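Local coordinates for endopolygalacturonase (Chondrostereum purpureum, PDB 1K5C), which probably hydrolyses the alpha-1,4 linkages inside polygalacturonate chains, as a glycoside hydrolase of family 28, at residues 124-138 / 155-169. Residues are numbered along the deposited sequence; the frame is centred on the assembly and turned at random. Where two conformers were deposited one is given.
Sequences VGPTDAHLTLDGITV and FDVSANNVTIQNCIV. With NAG (2-acetamido-2-deoxy-beta-D-glucopyranose), chain C.
V124 and V162 meet tip to tip inside the coil, CG1 to CG2 at 4.1 Å, and T127 CG2 packs on that same V162 methyl. A159 CB fills the hollow over G125, 3.7 Å from its CA; a side chain at G125 would collide with S158 O and A159. At the turn T127 OG1 donates to N160 O, tilted from the carbonyl plane. Deeper in, L133 and F155 slide past each other in opposite directions, CD2 coming obliquely to the ring, 3.8 Å from CE1, while I164 CG2 sits over the centre of one ring face. L133 and I164 lie on the inward side of strands 130-134 and 162-165, whose axes run 9° from parallel and 4.7 Å apart. On the outward side T132 lies beside T163, the H130 ring lies over N161 O, and its NE2 shares a hydrogen bond with T163 OG1. D134, with CG anti to the backbone N (chi1 -174°), brings its carboxylate between two amides: N166 ND2 reaches OD1 on the syn side but tilted out of the carboxylate plane, at 2.9 Å, and Q165 NE2 comes to OD2 from above that plane, 64° out of it. Replacing D134 with an alanine would probably leave the N166 and Q165 amides without the carboxylate oxygen each one holds, and free to turn. At the next bend the C167 thiol nestles against I136, SG lying 3.8 Å from CB and accepting a hydrogen bond from I136 N at 3.5 Å. N161, which carries the N-linked sugar, is at the other corner. Such stacking of similar residues along a ladder, with corners between the faces, fits the right-handed parallel beta-helix of family 28.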
ATOM      1  N   VAL A 124       0.592  -1.707  -7.990  1.00 11.10           N
ATOM      2  CA  VAL A 124       0.953  -3.098  -8.250  1.00 12.14           C
ATOM      3  C   VAL A 124      -0.218  -3.792  -8.898  1.00 12.35           C
ATOM      4  O   VAL A 124      -1.320  -3.880  -8.302  1.00 13.08           O
ATOM      5  CB  VAL A 124       1.334  -3.783  -6.938  1.00 13.22           C
ATOM      6  CG1 VAL A 124       1.732  -5.234  -7.171  1.00 15.30           C
ATOM      7  CG2 VAL A 124       2.431  -2.971  -6.228  1.00 14.65           C
ATOM      8  N   GLY A 125       0.016  -4.380 -10.059  1.00 13.46           N
ATOM      9  CA  GLY A 125      -0.975  -5.264 -10.704  1.00 13.86           C
ATOM     10  C   GLY A 125      -1.413  -4.788 -12.050  1.00 13.49           C
ATOM     11  O   GLY A 125      -1.234  -3.606 -12.406  1.00 16.62           O
ATOM     12  N   PRO A 126      -2.063  -5.653 -12.810  1.00 13.65           N
ATOM     13  CA  PRO A 126      -2.319  -7.064 -12.462  1.00 13.29           C
ATOM     14  C   PRO A 126      -1.063  -7.906 -12.662  1.00 12.41           C
ATOM     15  O   PRO A 126      -0.069  -7.481 -13.250  1.00 13.33           O
ATOM     16  CB  PRO A 126      -3.413  -7.487 -13.459  1.00 16.24           C
ATOM     17  CG  PRO A 126      -3.241  -6.577 -14.629  1.00 21.74           C
ATOM     18  CD  PRO A 126      -2.673  -5.298 -14.117  1.00 17.28           C
ATOM     19  N   THR A 127      -1.184  -9.139 -12.174  1.00 12.10           N
ATOM     20  CA  THR A 127      -0.074 -10.109 -12.252  1.00 12.06           C
ATOM     21  C   THR A 127      -0.460 -11.292 -13.184  1.00 12.31           C
ATOM     22  O   THR A 127      -1.618 -11.553 -13.453  1.00 13.96           O
ATOM     23  CB  THR A 127       0.296 -10.677 -10.867  1.00 12.22           C
ATOM     24  OG1 THR A 127      -0.938 -11.278 -10.374  1.00 13.43           O
ATOM     25  CG2 THR A 127       0.770  -9.602  -9.927  1.00 12.89           C
ATOM     26  N   ASP A 128       0.617 -11.975 -13.626  1.00 12.49           N
ATOM     27  CA  ASP A 128       0.444 -13.213 -14.398  1.00 12.96           C
ATOM     28  C   ASP A 128       1.077 -14.397 -13.709  1.00 13.31           C
ATOM     29  O   ASP A 128       1.026 -15.519 -14.303  1.00 17.27           O
ATOM     30  CB  ASP A 128       0.964 -13.064 -15.839  1.00 13.94           C
ATOM     31  CG  ASP A 128       2.460 -12.904 -15.958  1.00 13.29           C
ATOM     32  OD1 ASP A 128       3.137 -12.596 -14.957  1.00 13.39           O
ATOM     33  OD2 ASP A 128       2.949 -13.166 -17.093  1.00 14.65           O
ATOM     34  N   ALA A 129       1.624 -14.242 -12.540  1.00 12.82           N
ATOM     35  CA  ALA A 129       2.295 -15.263 -11.739  1.00 12.62           C
ATOM     36  C   ALA A 129       2.732 -14.544 -10.455  1.00 12.33           C
ATOM     37  O   ALA A 129       2.360 -13.378 -10.250  1.00 13.45           O
ATOM     38  CB  ALA A 129       3.470 -15.916 -12.446  1.00 14.04           C
ATOM     39  N   HIS A 130       3.524 -15.186  -9.597  1.00 12.50           N
ATOM     40  CA  HIS A 130       3.833 -14.502  -8.340  1.00 11.94           C
ATOM     41  C   HIS A 130       4.690 -13.260  -8.591  1.00 11.78           C
ATOM     42  O   HIS A 130       5.598 -13.248  -9.428  1.00 12.95           O
ATOM     43  CB  HIS A 130       4.578 -15.457  -7.396  1.00 13.71           C
ATOM     44  CG  HIS A 130       4.364 -15.039  -5.943  1.00 14.71           C
ATOM     45  ND1 HIS A 130       3.290 -15.588  -5.254  1.00 16.49           N
ATOM     46  CD2 HIS A 130       4.739 -14.108  -5.121  1.00 16.21           C
ATOM     47  CE1 HIS A 130       3.133 -15.130  -4.038  1.00 16.55           C
ATOM     48  NE2 HIS A 130       4.077 -14.192  -3.950  1.00 15.83           N
ATOM     49  N   LEU A 131       4.398 -12.198  -7.834  1.00 11.89           N
ATOM     50  CA  LEU A 131       5.136 -10.940  -7.884  1.00 11.78           C
ATOM     51  C   LEU A 131       5.596 -10.590  -6.476  1.00 11.91           C
ATOM     52  O   LEU A 131       4.745 -10.474  -5.577  1.00 12.73           O
ATOM     53  CB  LEU A 131       4.237  -9.853  -8.504  1.00 12.05           C
ATOM     54  CG  LEU A 131       4.900  -8.469  -8.588  1.00 12.28           C
ATOM     55  CD1 LEU A 131       6.106  -8.462  -9.539  1.00 12.56           C
ATOM     56  CD2 LEU A 131       3.873  -7.471  -9.107  1.00 15.57           C
ATOM     57  N   THR A 132       6.904 -10.428  -6.311  1.00 11.71           N
ATOM     58  CA  THR A 132       7.497 -10.123  -5.023  1.00 11.85           C
ATOM     59  C   THR A 132       8.195  -8.792  -5.096  1.00 11.25           C
ATOM     60  O   THR A 132       9.028  -8.571  -6.004  1.00 12.26           O
ATOM     61  CB  THR A 132       8.517 -11.198  -4.605  1.00 12.90           C
ATOM     62  OG1 THR A 132       7.788 -12.438  -4.483  1.00 14.43           O
ATOM     63  CG2 THR A 132       9.152 -10.892  -3.260  1.00 14.50           C
ATOM     64  N   LEU A 133       7.889  -7.909  -4.145  1.00 11.14           N
ATOM     65  CA  LEU A 133       8.586  -6.628  -3.958  1.00 10.73           C
ATOM     66  C   LEU A 133       9.329  -6.744  -2.620  1.00 11.24           C
ATOM     67  O   LEU A 133       8.697  -7.037  -1.594  1.00 12.04           O
ATOM     68  CB  LEU A 133       7.615  -5.451  -3.925  1.00 12.04           C
ATOM     69  CG  LEU A 133       7.136  -4.877  -5.262  1.00 22.89           C
ATOM     70  CD1 LEU A 133       6.944  -5.717  -6.454  1.00 19.08           C
ATOM     71  CD2 LEU A 133       5.908  -3.967  -5.013  1.00 22.95           C
ATOM     72  N   ASP A 134      10.651  -6.553  -2.638  1.00 10.76           N
ATOM     73  CA  ASP A 134      11.477  -6.903  -1.477  1.00 11.38           C
ATOM     74  C   ASP A 134      12.511  -5.829  -1.248  1.00 10.95           C
ATOM     75  O   ASP A 134      13.342  -5.560  -2.128  1.00 12.12           O
ATOM     76  CB  ASP A 134      12.105  -8.296  -1.748  1.00 12.39           C
ATOM     77  CG  ASP A 134      12.877  -8.866  -0.568  1.00 13.20           C
ATOM     78  OD1 ASP A 134      13.222  -8.135   0.362  1.00 14.05           O
ATOM     79  OD2 ASP A 134      13.050 -10.108  -0.578  1.00 15.85           O
ATOM     80  N   GLY A 135      12.464  -5.178  -0.089  1.00 11.13           N
ATOM     81  CA  GLY A 135      13.527  -4.222   0.247  1.00 11.89           C
ATOM     82  C   GLY A 135      13.404  -2.906  -0.492  1.00 11.56           C
ATOM     83  O   GLY A 135      14.423  -2.265  -0.742  1.00 13.10           O
ATOM     84  N   ILE A 136      12.175  -2.491  -0.782  1.00 11.18           N
ATOM     85  CA  ILE A 136      11.889  -1.212  -1.426  1.00 11.26           C
ATOM     86  C   ILE A 136      11.587  -0.178  -0.343  1.00 11.15           C
ATOM     87  O   ILE A 136      10.848  -0.461   0.595  1.00 11.86           O
ATOM     88  CB  ILE A 136      10.751  -1.371  -2.429  1.00 12.66           C
ATOM     89  CG1 ILE A 136      11.290  -2.311  -3.606  1.00 17.59           C
ATOM     90  CG2 ILE A 136      10.284  -0.025  -3.000  1.00 12.76           C
ATOM     91  CD1 ILE A 136      10.108  -2.753  -4.412  1.00 20.87           C
ATOM     92  N   THR A 137      12.151   1.020  -0.535  1.00 10.98           N
ATOM     93  CA  THR A 137      11.839   2.138   0.357  1.00 11.01           C
ATOM     94  C   THR A 137      10.990   3.161  -0.397  1.00 10.98           C
ATOM     95  O   THR A 137      11.411   3.596  -1.494  1.00 12.54           O
ATOM     96  CB  THR A 137      13.116   2.814   0.860  1.00 11.96           C
ATOM     97  OG1 THR A 137      13.865   1.862   1.624  1.00 12.63           O
ATOM     98  CG2 THR A 137      12.840   4.035   1.711  1.00 13.46           C
ATOM     99  N   VAL A 138       9.864   3.556   0.167  1.00 10.48           N
ATOM    100  CA  VAL A 138       9.111   4.729  -0.315  1.00 10.36           C
ATOM    101  C   VAL A 138       9.416   5.825   0.711  1.00 10.47           C
ATOM    102  O   VAL A 138       8.889   5.797   1.835  1.00 11.46           O
ATOM    103  CB  VAL A 138       7.600   4.460  -0.435  1.00 10.91           C
ATOM    104  CG1 VAL A 138       6.893   5.764  -0.807  1.00 11.94           C
ATOM    105  CG2 VAL A 138       7.366   3.366  -1.467  1.00 11.92           C
ATOM    106  N   PHE A 155       2.174   1.499  -1.302  1.00 10.20           N
ATOM    107  CA  PHE A 155       1.842   0.446  -2.270  1.00 10.29           C
ATOM    108  C   PHE A 155       0.321   0.362  -2.376  1.00 10.44           C
ATOM    109  O   PHE A 155      -0.350   0.170  -1.356  1.00 11.65           O
ATOM    110  CB  PHE A 155       2.342  -0.942  -1.789  1.00 10.69           C
ATOM    111  CG  PHE A 155       3.831  -0.977  -1.535  1.00 10.73           C
ATOM    112  CD1 PHE A 155       4.734  -1.279  -2.577  1.00 12.44           C
ATOM    113  CD2 PHE A 155       4.351  -0.704  -0.262  1.00 11.99           C
ATOM    114  CE1 PHE A 155       6.097  -1.296  -2.318  1.00 13.57           C
ATOM    115  CE2 PHE A 155       5.703  -0.731  -0.022  1.00 13.10           C
ATOM    116  CZ  PHE A 155       6.600  -0.994  -1.037  1.00 13.24           C
ATOM    117  N   ASP A 156      -0.196   0.486  -3.599  1.00 10.32           N
ATOM    118  CA  ASP A 156      -1.621   0.240  -3.902  1.00 10.21           C
ATOM    119  C   ASP A 156      -1.695  -1.038  -4.707  1.00 10.35           C
ATOM    120  O   ASP A 156      -1.103  -1.120  -5.787  1.00 10.96           O
ATOM    121  CB  ASP A 156      -2.207   1.413  -4.693  1.00 10.76           C
ATOM    122  CG  ASP A 156      -2.290   2.701  -3.902  1.00 10.69           C
ATOM    123  OD1 ASP A 156      -2.740   2.568  -2.690  1.00 11.37           O
ATOM    124  OD2 ASP A 156      -1.993   3.783  -4.370  1.00 11.93           O
ATOM    125  N   VAL A 157      -2.381  -2.048  -4.163  1.00 10.38           N
ATOM    126  CA  VAL A 157      -2.383  -3.373  -4.768  1.00 10.19           C
ATOM    127  C   VAL A 157      -3.757  -3.758  -5.253  1.00 10.31           C
ATOM    128  O   VAL A 157      -4.702  -3.837  -4.468  1.00 10.96           O
ATOM    129  CB  VAL A 157      -1.865  -4.431  -3.750  1.00 10.55           C
ATOM    130  CG1 VAL A 157      -1.825  -5.814  -4.406  1.00 12.02           C
ATOM    131  CG2 VAL A 157      -0.483  -4.029  -3.210  1.00 12.25           C
ATOM    132  N   SER A 158      -3.846  -4.047  -6.557  1.00 10.65           N
ATOM    133  CA  SER A 158      -5.031  -4.668  -7.209  1.00 11.00           C
ATOM    134  C   SER A 158      -4.481  -5.821  -8.043  1.00 10.98           C
ATOM    135  O   SER A 158      -4.134  -5.624  -9.214  1.00 11.92           O
ATOM    136  CB  SER A 158      -5.838  -3.676  -8.014  1.00 11.77           C
ATOM    137  OG  SER A 158      -6.481  -2.712  -7.168  1.00 12.29           O
ATOM    138  N   ALA A 159      -4.343  -6.971  -7.416  1.00 11.02           N
ATOM    139  CA  ALA A 159      -3.547  -8.045  -8.046  1.00 11.75           C
ATOM    140  C   ALA A 159      -3.692  -9.295  -7.197  1.00 10.99           C
ATOM    141  O   ALA A 159      -3.922  -9.252  -5.999  1.00 11.68           O
ATOM    142  CB  ALA A 159      -2.059  -7.641  -8.029  1.00 13.72           C
ATOM    143  N   ASN A 160      -3.467 -10.446  -7.875  1.00 11.71           N
ATOM    144  CA  ASN A 160      -3.338 -11.725  -7.180  1.00 11.27           C
ATOM    145  C   ASN A 160      -1.879 -12.077  -6.945  1.00 11.47           C
ATOM    146  O   ASN A 160      -0.994 -11.702  -7.727  1.00 12.04           O
ATOM    147  CB  ASN A 160      -3.999 -12.837  -8.019  1.00 12.29           C
ATOM    148  CG  ASN A 160      -5.458 -12.531  -8.314  1.00 12.56           C
ATOM    149  OD1 ASN A 160      -6.214 -12.144  -7.440  1.00 13.18           O
ATOM    150  ND2 ASN A 160      -5.837 -12.776  -9.543  1.00 15.78           N
ATOM    151  N   ASN A 161      -1.625 -12.910  -5.923  1.00 11.06           N
ATOM    152  CA  ASN A 161      -0.333 -13.581  -5.827  1.00 11.21           C
ATOM    153  C   ASN A 161       0.841 -12.620  -5.684  1.00 11.27           C
ATOM    154  O   ASN A 161       1.841 -12.702  -6.382  1.00 12.12           O
ATOM    155  CB  ASN A 161      -0.113 -14.498  -7.070  1.00 12.31           C
ATOM    156  CG  ASN A 161      -1.284 -15.429  -7.271  0.57 13.04           C
ATOM    157  OD1 ASN A 161      -1.804 -16.059  -6.343  0.57 15.21           O
ATOM    158  ND2 ASN A 161      -1.671 -15.538  -8.557  0.57 13.65           N
ATOM    159  N   VAL A 162       0.702 -11.708  -4.710  1.00 11.53           N
ATOM    160  CA  VAL A 162       1.710 -10.679  -4.424  1.00 11.49           C
ATOM    161  C   VAL A 162       2.300 -10.868  -3.041  1.00 11.16           C
ATOM    162  O   VAL A 162       1.557 -11.134  -2.072  1.00 12.28           O
ATOM    163  CB  VAL A 162       1.023  -9.288  -4.524  1.00 12.01           C
ATOM    164  CG1 VAL A 162       1.935  -8.187  -3.949  1.00 13.17           C
ATOM    165  CG2 VAL A 162       0.654  -8.986  -5.955  1.00 13.16           C
ATOM    166  N   THR A 163       3.621 -10.676  -2.930  1.00 11.04           N
ATOM    167  CA  THR A 163       4.287 -10.589  -1.657  1.00 10.88           C
ATOM    168  C   THR A 163       5.072  -9.278  -1.615  1.00 10.93           C
ATOM    169  O   THR A 163       5.838  -9.017  -2.553  1.00 11.86           O
ATOM    170  CB  THR A 163       5.254 -11.781  -1.444  1.00 12.62           C
ATOM    171  OG1 THR A 163       4.427 -12.941  -1.452  1.00 13.78           O
ATOM    172  CG2 THR A 163       6.046 -11.650  -0.125  1.00 14.07           C
ATOM    173  N   ILE A 164       4.891  -8.486  -0.556  1.00 10.76           N
ATOM    174  CA  ILE A 164       5.639  -7.273  -0.328  1.00 10.53           C
ATOM    175  C   ILE A 164       6.308  -7.445   1.034  1.00 10.69           C
ATOM    176  O   ILE A 164       5.585  -7.625   2.046  1.00 11.07           O
ATOM    177  CB  ILE A 164       4.713  -6.028  -0.371  1.00 10.67           C
ATOM    178  CG1 ILE A 164       4.150  -5.885  -1.803  1.00 11.34           C
ATOM    179  CG2 ILE A 164       5.450  -4.785   0.111  1.00 11.95           C
ATOM    180  CD1 ILE A 164       2.984  -4.920  -1.914  1.00 13.01           C
ATOM    181  N   GLN A 165       7.646  -7.452   1.044  1.00 10.65           N
ATOM    182  CA  GLN A 165       8.355  -7.818   2.286  1.00 10.82           C
ATOM    183  C   GLN A 165       9.593  -6.953   2.413  1.00 10.60           C
ATOM    184  O   GLN A 165      10.213  -6.525   1.411  1.00 11.08           O
ATOM    185  CB  GLN A 165       8.719  -9.294   2.326  1.00 11.95           C
ATOM    186  CG  GLN A 165       9.604  -9.755   1.155  1.00 12.76           C
ATOM    187  CD  GLN A 165       9.825 -11.274   1.150  1.00 14.60           C
ATOM    188  OE1 GLN A 165       9.010 -12.026   1.619  1.00 17.79           O
ATOM    189  NE2 GLN A 165      10.963 -11.670   0.544  1.00 17.50           N
ATOM    190  N   ASN A 166       9.998  -6.730   3.690  1.00 10.78           N
ATOM    191  CA  ASN A 166      11.256  -6.043   3.972  1.00 11.17           C
ATOM    192  C   ASN A 166      11.272  -4.609   3.405  1.00 10.91           C
ATOM    193  O   ASN A 166      12.363  -4.057   3.194  1.00 12.23           O
ATOM    194  CB  ASN A 166      12.519  -6.790   3.477  1.00 12.13           C
ATOM    195  CG  ASN A 166      12.510  -8.216   3.964  1.00 13.21           C
ATOM    196  OD1 ASN A 166      12.239  -8.498   5.125  1.00 15.16           O
ATOM    197  ND2 ASN A 166      12.817  -9.147   3.062  1.00 15.19           N
ATOM    198  N   CYS A 167      10.118  -3.993   3.239  1.00 10.96           N
ATOM    199  CA  CYS A 167      10.032  -2.632   2.693  1.00 11.02           C
ATOM    200  C   CYS A 167       9.903  -1.613   3.814  1.00 11.05           C
ATOM    201  O   CYS A 167       9.589  -1.951   4.987  1.00 12.21           O
ATOM    202  CB  CYS A 167       8.846  -2.554   1.734  1.00 11.10           C
ATOM    203  SG  CYS A 167       9.045  -3.541   0.226  1.00 11.34           S
ATOM    204  N   ILE A 168      10.127  -0.350   3.452  1.00 11.24           N
ATOM    205  CA  ILE A 168      10.063   0.776   4.383  1.00 11.41           C
ATOM    206  C   ILE A 168       9.228   1.868   3.717  1.00 11.42           C
ATOM    207  O   ILE A 168       9.505   2.206   2.569  1.00 12.10           O
ATOM    208  CB  ILE A 168      11.469   1.316   4.712  1.00 12.72           C
ATOM    209  CG1 ILE A 168      12.293   0.231   5.418  1.00 15.05           C
ATOM    210  CG2 ILE A 168      11.396   2.610   5.485  1.00 14.54           C
ATOM    211  CD1 ILE A 168      13.758   0.573   5.586  1.00 20.52           C
ATOM    212  N   VAL A 169       8.216   2.377   4.403  1.00 11.07           N
ATOM    213  CA  VAL A 169       7.398   3.461   3.864  1.00 11.00           C
ATOM    214  C   VAL A 169       7.288   4.582   4.885  1.00 11.20           C
ATOM    215  O   VAL A 169       6.819   4.366   6.007  1.00 13.65           O
ATOM    216  CB  VAL A 169       5.948   2.960   3.504  1.00 11.47           C
ATOM    217  CG1 VAL A 169       5.133   4.133   3.001  1.00 11.92           C
ATOM    218  CG2 VAL A 169       6.019   1.808   2.513  1.00 11.88           C
TER
HETATM  219  C1  NAG C2002      -2.641 -16.390  -9.180  0.53 15.28           C
HETATM  220  C2  NAG C2002      -2.299 -17.912  -8.838  0.53 16.90           C
HETATM  221  C3  NAG C2002      -3.423 -18.759  -9.543  0.53 19.50           C
HETATM  222  C4  NAG C2002      -4.808 -18.373  -9.050  0.53 20.13           C
HETATM  223  C5  NAG C2002      -4.988 -16.825  -9.374  0.53 18.44           C
HETATM  224  C6  NAG C2002      -6.262 -16.436  -8.637  0.53 21.63           C
HETATM  225  C7  NAG C2002       0.110 -18.362  -8.909  0.53 16.36           C
HETATM  226  C8  NAG C2002       1.284 -18.628  -9.706  0.53 20.12           C
HETATM  227  N2  NAG C2002      -1.057 -18.219  -9.535  0.53 17.29           N
HETATM  228  O3  NAG C2002      -3.167 -20.165  -9.300  0.53 22.94           O
HETATM  229  O4  NAG C2002      -5.879 -18.974  -9.831  0.53 22.39           O
HETATM  230  O5  NAG C2002      -3.929 -16.189  -8.561  0.53 16.20           O
HETATM  231  O6  NAG C2002      -5.749 -16.236  -7.330  0.53 27.55           O
HETATM  232  O7  NAG C2002       0.145 -18.295  -7.731  0.53 19.36           O
HETATM  233  O   HOH W   1      -3.728  -9.901 -10.870  1.00 14.67           O
HETATM  234  O   HOH W   2      -1.126 -13.987 -10.882  1.00 23.95           O
HETATM  235  O   HOH W   3      -4.061 -12.212 -12.209  1.00 33.19           O